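PDB 3TC8: leucine aminopeptidase from Parabacteroides distasonis, which probably works as a zinc-dependent exopeptidase of the M28 family, with aminopeptidase or glutaminyl-peptide cyclotransferase activity. Local coordinates for residues A[43-54]-A[78-86]; A[138-149]-A[299-307]. One frame throughout, in Å; residues are numbered along the deposited sequence.

Contact 1 (A[43-54]-A[78-86]); sequences NTAAHKACGDYL and TKLEARNII
The side-chain amide of N43 reads the backbone of strand 79-89 at two places. N43 OD1 accepts from E81 N at 2.8 Å, in the plane of its own carbonyl, and N43 ND2 donates to K79 O at 2.9 Å; both bonds are nearly straight, and together they fix the rotation of the amide. One residue on, T44 is the N-cap of helix 45-60, its OG1 accepting from H47 N. Segment 45-54 runs at 14° to strand segment 79-86, on one face of the mixed sheet of the M28 fold, where strand 79-89 is next to the edge strand 64-73. A water that accepts from N43 N donates a hydrogen bond to E81 O. In the conformers given, K48 NZ and E81 OE1 form a salt bridge; both side chains have a second position. Further along, R83 leaves with CG anti to its backbone N (chi1 175°) and bends at chi3, which carries the guanidinium under the helix: R83 NH1 makes a salt bridge to D52 OD1 at 2.8 Å, R83 NH2 donates to K48 O at 3.0 Å, and G51 CA lies over one face. Q67 of strand 64-73 also bonds NH1. I85 CD1 lies 4.1 Å from L54 CB, an apolar contact.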
loop_
_atom_site.group_PDB
_atom_site.type_symbol
_atom_site.label_atom_id
_atom_site.label_comp_id
_atom_site.label_asym_id
_atom_site.label_seq_id
_atom_site.Cartn_x
_atom_site.Cartn_y
_atom_site.Cartn_z
ATOM N N ASN A 43 9.252 16.046 0.281
ATOM C CA ASN A 43 9.801 17.413 0.248
ATOM C C ASN A 43 9.270 18.236 -0.894
ATOM O O ASN A 43 9.512 19.425 -0.930
ATOM C CB ASN A 43 11.329 17.467 0.292
ATOM C CG ASN A 43 11.898 16.870 1.547
ATOM O OD1 ASN A 43 11.197 16.647 2.504
ATOM N ND2 ASN A 43 13.197 16.627 1.541
ATOM N N THR A 44 8.504 17.707 -1.816
ATOM C CA THR A 44 7.955 18.469 -2.933
ATOM C C THR A 44 6.573 19.013 -2.645
ATOM O O THR A 44 5.826 18.521 -1.788
ATOM C CB THR A 44 7.885 17.635 -4.220
ATOM O OG1 THR A 44 6.898 16.583 -4.090
ATOM C CG2 THR A 44 9.233 17.075 -4.631
ATOM N N ALA A 45 6.209 20.017 -3.432
ATOM C CA ALA A 45 4.863 20.564 -3.373
ATOM C C ALA A 45 3.787 19.527 -3.659
ATOM O O ALA A 45 2.726 19.549 -3.030
ATOM C CB ALA A 45 4.720 21.773 -4.330
ATOM N N ALA A 46 4.027 18.652 -4.619
ATOM C CA ALA A 46 3.036 17.599 -4.979
ATOM C C ALA A 46 2.784 16.686 -3.790
ATOM O O ALA A 46 1.636 16.315 -3.529
ATOM C CB ALA A 46 3.505 16.812 -6.147
ATOM N N HIS A 47 3.836 16.333 -3.066
ATOM C CA HIS A 47 3.702 15.497 -1.868
ATOM C C HIS A 47 2.865 16.180 -0.797
ATOM O O HIS A 47 1.940 15.591 -0.241
ATOM C CB HIS A 47 5.114 15.159 -1.400
ATOM C CG HIS A 47 5.216 14.200 -0.263
ATOM N ND1 HIS A 47 5.227 14.608 1.050
ATOM C CD2 HIS A 47 5.392 12.848 -0.273
ATOM C CE1 HIS A 47 5.423 13.522 1.794
ATOM N NE2 HIS A 47 5.508 12.453 1.024
ATOM N N LYS A 48 3.147 17.451 -0.540
ATOM C CA LYS A 48 2.398 18.131 0.481
ATOM C C LYS A 48 0.916 18.274 0.092
ATOM O O LYS A 48 0.013 18.080 0.917
ATOM C CB LYS A 48 3.105 19.432 0.820
ATOM C CG LYS A 48 4.461 19.129 1.478
ATOM C CD LYS A 48 5.304 20.362 1.745
ATOM C CE LYS A 48 6.760 19.980 2.057
ATOM N NZ LYS A 48 6.891 19.074 3.223
ATOM N N ALA A 49 0.660 18.597 -1.174
ATOM C CA ALA A 49 -0.709 18.768 -1.649
ATOM C C ALA A 49 -1.463 17.439 -1.631
ATOM O O ALA A 49 -2.633 17.372 -1.172
ATOM C CB ALA A 49 -0.718 19.376 -3.048
ATOM N N CYS A 50 -0.847 16.369 -2.077
ATOM C CA CYS A 50 -1.508 15.082 -2.079
ATOM C C CYS A 50 -1.762 14.560 -0.678
ATOM O O CYS A 50 -2.834 14.054 -0.394
ATOM C CB CYS A 50 -0.694 14.092 -2.896
ATOM S SG CYS A 50 -1.545 12.504 -3.132
ATOM N N GLY A 51 -0.828 14.755 0.227
ATOM C CA GLY A 51 -1.049 14.339 1.589
ATOM C C GLY A 51 -2.220 15.033 2.221
ATOM O O GLY A 51 -3.026 14.448 2.929
ATOM N N ASP A 52 -2.316 16.339 1.971
ATOM C CA ASP A 52 -3.469 17.085 2.459
ATOM C C ASP A 52 -4.796 16.551 1.915
ATOM O O ASP A 52 -5.783 16.427 2.640
ATOM C CB ASP A 52 -3.354 18.580 2.117
ATOM C CG ASP A 52 -2.287 19.335 2.882
ATOM O OD1 ASP A 52 -1.607 18.772 3.740
ATOM O OD2 ASP A 52 -2.182 20.553 2.605
ATOM N N TYR A 53 -4.806 16.209 0.633
ATOM C CA TYR A 53 -5.960 15.608 -0.016
ATOM C C TYR A 53 -6.327 14.252 0.595
ATOM O O TYR A 53 -7.493 14.006 0.908
ATOM C CB TYR A 53 -5.657 15.481 -1.512
ATOM C CG TYR A 53 -6.697 14.674 -2.259
ATOM C CD1 TYR A 53 -7.935 15.181 -2.574
ATOM C CD2 TYR A 53 -6.444 13.371 -2.585
ATOM C CE1 TYR A 53 -8.901 14.426 -3.205
ATOM C CE2 TYR A 53 -7.422 12.554 -3.224
ATOM C CZ TYR A 53 -8.676 13.110 -3.472
ATOM O OH TYR A 53 -9.654 12.376 -4.088
ATOM N N LEU A 54 -5.342 13.395 0.822
ATOM C CA LEU A 54 -5.609 12.094 1.400
ATOM C C LEU A 54 -6.174 12.211 2.808
ATOM O O LEU A 54 -7.119 11.512 3.177
ATOM C CB LEU A 54 -4.316 11.248 1.423
ATOM C CG LEU A 54 -3.767 10.873 0.060
ATOM C CD1 LEU A 54 -2.430 10.155 0.207
ATOM C CD2 LEU A 54 -4.762 10.044 -0.760
ATOM N N THR A 78 19.597 12.757 2.756
ATOM C CA THR A 78 18.521 13.756 2.594
ATOM C C THR A 78 17.556 13.611 3.784
ATOM O O THR A 78 17.115 12.501 4.108
ATOM C CB THR A 78 17.730 13.540 1.269
ATOM O OG1 THR A 78 18.657 13.534 0.186
ATOM C CG2 THR A 78 16.691 14.658 1.015
ATOM N N LYS A 79 17.195 14.734 4.374
ATOM C CA LYS A 79 16.209 14.778 5.403
ATOM C C LYS A 79 14.850 14.888 4.703
ATOM O O LYS A 79 14.572 15.863 3.975
ATOM C CB LYS A 79 16.494 15.967 6.304
ATOM C CG LYS A 79 17.845 15.843 7.064
ATOM C CD LYS A 79 17.885 14.681 8.000
ATOM C CE LYS A 79 19.267 14.514 8.610
ATOM N NZ LYS A 79 19.289 13.377 9.567
ATOM N N LEU A 80 13.999 13.916 4.939
ATOM C CA LEU A 80 12.670 13.830 4.333
ATOM C C LEU A 80 11.624 14.284 5.312
ATOM O O LEU A 80 11.537 13.771 6.438
ATOM C CB LEU A 80 12.375 12.391 3.919
ATOM C CG LEU A 80 13.385 11.727 2.998
ATOM C CD1 LEU A 80 12.942 10.287 2.674
ATOM C CD2 LEU A 80 13.646 12.557 1.731
ATOM N N GLU A 81 10.805 15.241 4.874
ATOM C CA GLU A 81 9.665 15.741 5.640
ATOM C C GLU A 81 8.511 14.767 5.444
ATOM O O GLU A 81 7.672 14.935 4.541
ATOM C CB GLU A 81 9.315 17.140 5.114
ATOM C CG GLU A 81 10.497 18.079 5.257
ATOM C CD GLU A 81 10.264 19.481 4.739
ATOM O OE1 GLU A 81 9.620 19.612 3.641
ATOM O OE2 GLU A 81 10.812 20.435 5.425
ATOM N N ALA A 82 8.522 13.684 6.203
ATOM C CA ALA A 82 7.604 12.562 6.016
ATOM C C ALA A 82 6.318 12.768 6.807
ATOM O O ALA A 82 6.286 13.444 7.850
ATOM C CB ALA A 82 8.291 11.276 6.434
ATOM N N ARG A 83 5.258 12.149 6.302
ATOM C CA ARG A 83 3.947 12.240 6.907
ATOM C C ARG A 83 3.210 10.926 6.678
ATOM O O ARG A 83 2.803 10.610 5.566
ATOM C CB ARG A 83 3.166 13.410 6.305
ATOM C CG ARG A 83 1.760 13.489 6.797
ATOM C CD ARG A 83 1.025 14.762 6.548
ATOM N NE ARG A 83 1.155 15.224 5.156
ATOM C CZ ARG A 83 0.383 16.151 4.592
ATOM N NH1 ARG A 83 -0.766 16.479 5.131
ATOM N NH2 ARG A 83 0.747 16.658 3.449
ATOM N N ASN A 84 3.087 10.128 7.737
ATOM C CA ASN A 84 2.208 8.958 7.714
ATOM C C ASN A 84 0.797 9.422 8.047
ATOM O O ASN A 84 0.610 10.254 8.919
ATOM C CB ASN A 84 2.652 7.899 8.723
ATOM C CG ASN A 84 4.032 7.349 8.475
ATOM O OD1 ASN A 84 4.417 7.076 7.337
ATOM N ND2 ASN A 84 4.772 7.098 9.566
ATOM N N ILE A 85 -0.185 8.917 7.313
ATOM C CA ILE A 85 -1.566 9.343 7.466
ATOM C C ILE A 85 -2.397 8.171 7.921
ATOM O O ILE A 85 -2.463 7.160 7.246
ATOM C CB ILE A 85 -2.092 9.968 6.169
ATOM C CG1 ILE A 85 -1.199 11.113 5.679
ATOM C CG2 ILE A 85 -3.550 10.396 6.300
ATOM C CD1 ILE A 85 -1.437 11.565 4.270
ATOM N N ILE A 86 -3.031 8.328 9.082
ATOM C CA ILE A 86 -3.774 7.261 9.713
ATOM C C ILE A 86 -5.244 7.660 9.855
ATOM O O ILE A 86 -5.516 8.710 10.373
ATOM C CB ILE A 86 -3.228 6.923 11.126
ATOM C CG1 ILE A 86 -1.754 6.518 11.076
ATOM C CG2 ILE A 86 -4.089 5.824 11.786
ATOM C CD1 ILE A 86 -0.758 7.526 11.439
HETATM O O HOH W 1 7.143 16.365 2.238
HETATM O O HOH W 2 10.121 21.020 1.410
HETATM O O HOH W 3 5.317 16.635 4.997
#

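Contact 2 (A[138-149]-A[299-307])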
loop_
_atom_site.group_PDB
_atom_site.type_symbol
_atom_site.label_atom_id
_atom_site.label_comp_id
_atom_site.label_asym_id
_atom_site.label_seq_id
_atom_site.Cartn_x
_atom_site.Cartn_y
_atom_site.Cartn_z
ATOM N N ILE A 138 -12.253 1.475 -0.087
ATOM C CA ILE A 138 -12.598 0.625 1.053
ATOM C C ILE A 138 -13.042 1.480 2.231
ATOM O O ILE A 138 -14.073 1.246 2.851
ATOM C CB ILE A 138 -11.432 -0.311 1.399
ATOM C CG1 ILE A 138 -11.301 -1.410 0.351
ATOM C CG2 ILE A 138 -11.575 -0.908 2.825
ATOM C CD1 ILE A 138 -9.972 -2.074 0.307
ATOM N N ALA A 139 -12.277 2.546 2.520
ATOM C CA ALA A 139 -12.581 3.415 3.615
ATOM C C ALA A 139 -13.906 4.166 3.385
ATOM O O ALA A 139 -14.678 4.398 4.323
ATOM C CB ALA A 139 -11.404 4.413 3.809
ATOM N N ARG A 140 -14.184 4.538 2.133
ATOM C CA ARG A 140 -15.440 5.156 1.809
ATOM C C ARG A 140 -16.611 4.256 2.157
ATOM O O ARG A 140 -17.622 4.656 2.741
ATOM C CB ARG A 140 -15.495 5.557 0.329
ATOM C CG ARG A 140 -16.696 6.415 -0.018
ATOM C CD ARG A 140 -16.685 6.916 -1.457
ATOM N NE ARG A 140 -16.947 5.842 -2.418
ATOM C CZ ARG A 140 -18.106 5.598 -2.985
ATOM N NH1 ARG A 140 -19.179 6.366 -2.799
ATOM N NH2 ARG A 140 -18.185 4.577 -3.782
ATOM N N GLN A 141 -16.472 2.967 1.849
ATOM C CA GLN A 141 -17.496 1.991 2.184
ATOM C C GLN A 141 -17.610 1.765 3.692
ATOM O O GLN A 141 -18.721 1.689 4.225
ATOM C CB GLN A 141 -17.228 0.688 1.488
ATOM C CG GLN A 141 -17.307 0.755 -0.051
ATOM C CD GLN A 141 -18.598 1.265 -0.580
ATOM O OE1 GLN A 141 -19.676 0.989 -0.005
ATOM N NE2 GLN A 141 -18.546 2.026 -1.679
ATOM N N ILE A 142 -16.495 1.711 4.396
ATOM C CA ILE A 142 -16.516 1.551 5.833
ATOM C C ILE A 142 -17.231 2.724 6.488
ATOM O O ILE A 142 -18.020 2.550 7.416
ATOM C CB ILE A 142 -15.069 1.398 6.407
ATOM C CG1 ILE A 142 -14.452 0.092 5.948
ATOM C CG2 ILE A 142 -15.055 1.547 7.927
ATOM C CD1 ILE A 142 -12.937 0.051 6.112
ATOM N N GLY A 143 -16.976 3.948 6.010
ATOM C CA GLY A 143 -17.623 5.092 6.572
ATOM C C GLY A 143 -19.149 5.031 6.448
ATOM O O GLY A 143 -19.862 5.570 7.266
ATOM N N GLN A 144 -19.645 4.398 5.399
ATOM C CA GLN A 144 -21.090 4.274 5.179
ATOM C C GLN A 144 -21.713 3.080 5.903
ATOM O O GLN A 144 -22.923 3.105 6.169
ATOM C CB GLN A 144 -21.382 4.108 3.681
ATOM C CG GLN A 144 -21.016 5.327 2.755
ATOM C CD GLN A 144 -21.003 5.014 1.150
ATOM O OE1 GLN A 144 -21.021 5.945 0.292
ATOM N NE2 GLN A 144 -20.996 3.742 0.785
ATOM N N LYS A 145 -20.952 2.056 6.265
ATOM C CA LYS A 145 -21.490 0.832 6.853
ATOM C C LYS A 145 -20.419 0.202 7.738
ATOM O O LYS A 145 -19.463 -0.369 7.263
ATOM C CB LYS A 145 -21.938 -0.173 5.778
ATOM C CG LYS A 145 -22.590 -1.413 6.378
ATOM C CD LYS A 145 -22.951 -2.405 5.277
ATOM C CE LYS A 145 -23.929 -3.528 5.691
ATOM N NZ LYS A 145 -24.667 -3.944 4.436
ATOM N N ALA A 146 -20.560 0.300 9.040
ATOM C CA ALA A 146 -19.539 -0.177 9.973
ATOM C C ALA A 146 -19.409 -1.697 9.834
ATOM O O ALA A 146 -20.403 -2.378 9.907
ATOM C CB ALA A 146 -19.930 0.184 11.429
ATOM N N PRO A 147 -18.179 -2.232 9.713
ATOM C CA PRO A 147 -18.019 -3.669 9.715
ATOM C C PRO A 147 -18.126 -4.340 11.044
ATOM O O PRO A 147 -18.247 -5.563 11.086
ATOM C CB PRO A 147 -16.634 -3.884 9.123
ATOM C CG PRO A 147 -15.887 -2.646 9.465
ATOM C CD PRO A 147 -16.918 -1.567 9.362
ATOM N N GLY A 148 -18.119 -3.627 12.138
ATOM C CA GLY A 148 -18.224 -4.378 13.439
ATOM C C GLY A 148 -16.914 -4.684 14.148
ATOM O O GLY A 148 -16.922 -5.165 15.267
ATOM N N ILE A 149 -15.814 -4.371 13.508
ATOM C CA ILE A 149 -14.497 -4.357 14.104
ATOM C C ILE A 149 -13.876 -3.029 13.785
ATOM O O ILE A 149 -14.316 -2.333 12.868
ATOM C CB ILE A 149 -13.641 -5.470 13.554
ATOM C CG1 ILE A 149 -13.650 -5.494 12.026
ATOM C CG2 ILE A 149 -14.173 -6.786 14.082
ATOM C CD1 ILE A 149 -12.455 -6.128 11.450
ATOM N N GLY A 299 -9.932 -5.062 -4.068
ATOM C CA GLY A 299 -10.738 -4.352 -3.117
ATOM C C GLY A 299 -11.933 -5.127 -2.599
ATOM O O GLY A 299 -12.227 -5.041 -1.390
ATOM N N GLN A 300 -12.629 -5.809 -3.492
ATOM C CA GLN A 300 -13.787 -6.567 -3.051
ATOM C C GLN A 300 -13.364 -7.715 -2.145
ATOM O O GLN A 300 -14.093 -8.035 -1.197
ATOM C CB GLN A 300 -14.588 -7.065 -4.265
ATOM C CG GLN A 300 -15.985 -7.563 -3.857
ATOM C CD GLN A 300 -16.830 -6.457 -3.317
ATOM O OE1 GLN A 300 -16.941 -5.408 -3.946
ATOM N NE2 GLN A 300 -17.387 -6.621 -2.126
ATOM N N THR A 301 -12.238 -8.339 -2.438
ATOM C CA THR A 301 -11.729 -9.407 -1.567
ATOM C C THR A 301 -11.455 -8.880 -0.172
ATOM O O THR A 301 -11.832 -9.497 0.837
ATOM C CB THR A 301 -10.498 -10.086 -2.198
ATOM O OG1 THR A 301 -10.865 -10.686 -3.427
ATOM C CG2 THR A 301 -9.860 -11.123 -1.272
ATOM N N VAL A 302 -10.806 -7.693 -0.056
ATOM C CA VAL A 302 -10.542 -7.164 1.240
ATOM C C VAL A 302 -11.847 -6.867 1.980
ATOM O O VAL A 302 -11.971 -7.130 3.179
ATOM C CB VAL A 302 -9.611 -5.914 1.162
ATOM C CG1 VAL A 302 -9.533 -5.223 2.491
ATOM C CG2 VAL A 302 -8.231 -6.307 0.662
ATOM N N LEU A 303 -12.830 -6.264 1.309
ATOM C CA LEU A 303 -14.108 -6.015 1.979
ATOM C C LEU A 303 -14.724 -7.312 2.509
ATOM O O LEU A 303 -15.248 -7.377 3.593
ATOM C CB LEU A 303 -15.098 -5.328 1.013
ATOM C CG LEU A 303 -14.782 -3.872 0.684
ATOM C CD1 LEU A 303 -15.765 -3.356 -0.346
ATOM C CD2 LEU A 303 -14.804 -2.994 1.910
ATOM N N GLU A 304 -14.738 -8.322 1.666
ATOM C CA GLU A 304 -15.298 -9.627 2.078
ATOM C C GLU A 304 -14.657 -10.146 3.355
ATOM O O GLU A 304 -15.344 -10.646 4.235
ATOM C CB GLU A 304 -15.181 -10.627 0.948
ATOM C CG GLU A 304 -15.825 -12.000 1.240
ATOM C CD GLU A 304 -17.358 -11.957 1.233
ATOM O OE1 GLU A 304 -17.946 -11.071 0.576
ATOM O OE2 GLU A 304 -17.993 -12.865 1.827
ATOM N N VAL A 305 -13.339 -10.020 3.462
ATOM C CA VAL A 305 -12.606 -10.509 4.571
ATOM C C VAL A 305 -12.897 -9.714 5.854
ATOM O O VAL A 305 -13.154 -10.280 6.947
ATOM C CB VAL A 305 -11.124 -10.499 4.181
ATOM C CG1 VAL A 305 -10.236 -10.758 5.397
ATOM C CG2 VAL A 305 -10.899 -11.528 3.084
ATOM N N ILE A 306 -12.853 -8.379 5.766
ATOM C CA ILE A 306 -12.998 -7.585 6.965
ATOM C C ILE A 306 -14.444 -7.532 7.463
ATOM O O ILE A 306 -14.661 -7.360 8.649
ATOM C CB ILE A 306 -12.381 -6.164 6.848
ATOM C CG1 ILE A 306 -13.189 -5.270 5.873
ATOM C CG2 ILE A 306 -10.904 -6.261 6.441
ATOM C CD1 ILE A 306 -12.670 -3.866 5.716
ATOM N N TYR A 307 -15.411 -7.647 6.558
ATOM C CA TYR A 307 -16.811 -7.672 6.958
ATOM C C TYR A 307 -17.301 -9.057 7.276
ATOM O O TYR A 307 -18.309 -9.163 7.995
ATOM C CB TYR A 307 -17.697 -7.129 5.833
ATOM C CG TYR A 307 -17.740 -5.615 5.765
ATOM C CD1 TYR A 307 -16.729 -4.874 5.142
ATOM C CD2 TYR A 307 -18.781 -4.919 6.311
ATOM C CE1 TYR A 307 -16.789 -3.490 5.063
ATOM C CE2 TYR A 307 -18.841 -3.521 6.261
ATOM C CZ TYR A 307 -17.834 -2.787 5.655
ATOM O OH TYR A 307 -17.851 -1.433 5.515
HETATM O O HOH W 4 -19.576 -7.186 9.339
#
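Two helices packed on the same face of the central sheet of the M28 fold, 125-144 and 292-308, come together here near their C-terminal ends, their short segments crossing at -36° with the axes 11.0 Å apart. I138 makes the knob-into-hole contact: its side chain sits among G299, V302, L303 and I306. I138 CD1 points into V302, 3.9 Å from V302 CG1, while the side chain runs alongside L303 in the opposite sense, I138 CG2 coming to 4.0 Å from L303 CD2. One turn on, I142 and I306 cross at about a right angle, I142 CD1 3.9 Å from I306 CD1; with chi1 at 69°, I306 holds CG1 between its backbone N and carbonyl carbon, and this brings the end of a side chain whose CB bond does not aim at the other helix across to I142. Beyond the helix end the chain turns back over Y307. P147 lays its CB above the middle of the Y307 ring, 3.6 Å from its centroid and 11° off the normal, a CH-pi contact over the face. Y307 OH donates to K145 O at 2.6 Å, nearly in line with the carbonyl, so the tyrosine is held both at its face and at its polar end. A water donates hydrogen bonds to P147 O and Y307 O, bridging the two backbones. Beneath this layer, I138, V302 and I306 rest on L99 of strand 96-102, I142 and I306 on I151 of strand 150-156, and helix 213-233 flanks helix 292-308 through T301 and V305.

In the fold
Contact 1 and contact 2 lie in separate parts of one sheet-centred domain, their centres 26 Å apart and their nearest atoms about 8 Å apart without touching. Strand 150-156 connects them: it follows directly on segment 138-149, lies between strands 79-89 and 96-102, and carries F155, against which L54 packs, while its other end underlies contact 2. The zinc, bound by D127, D160 and H281, is nearer contact 1: the side chain of L80 is about 13 Å from the metal and about 9 Å from that of D160. Contact 2 is away from the metal site, although its helix 125-144 carries the ligand D127 near its other end.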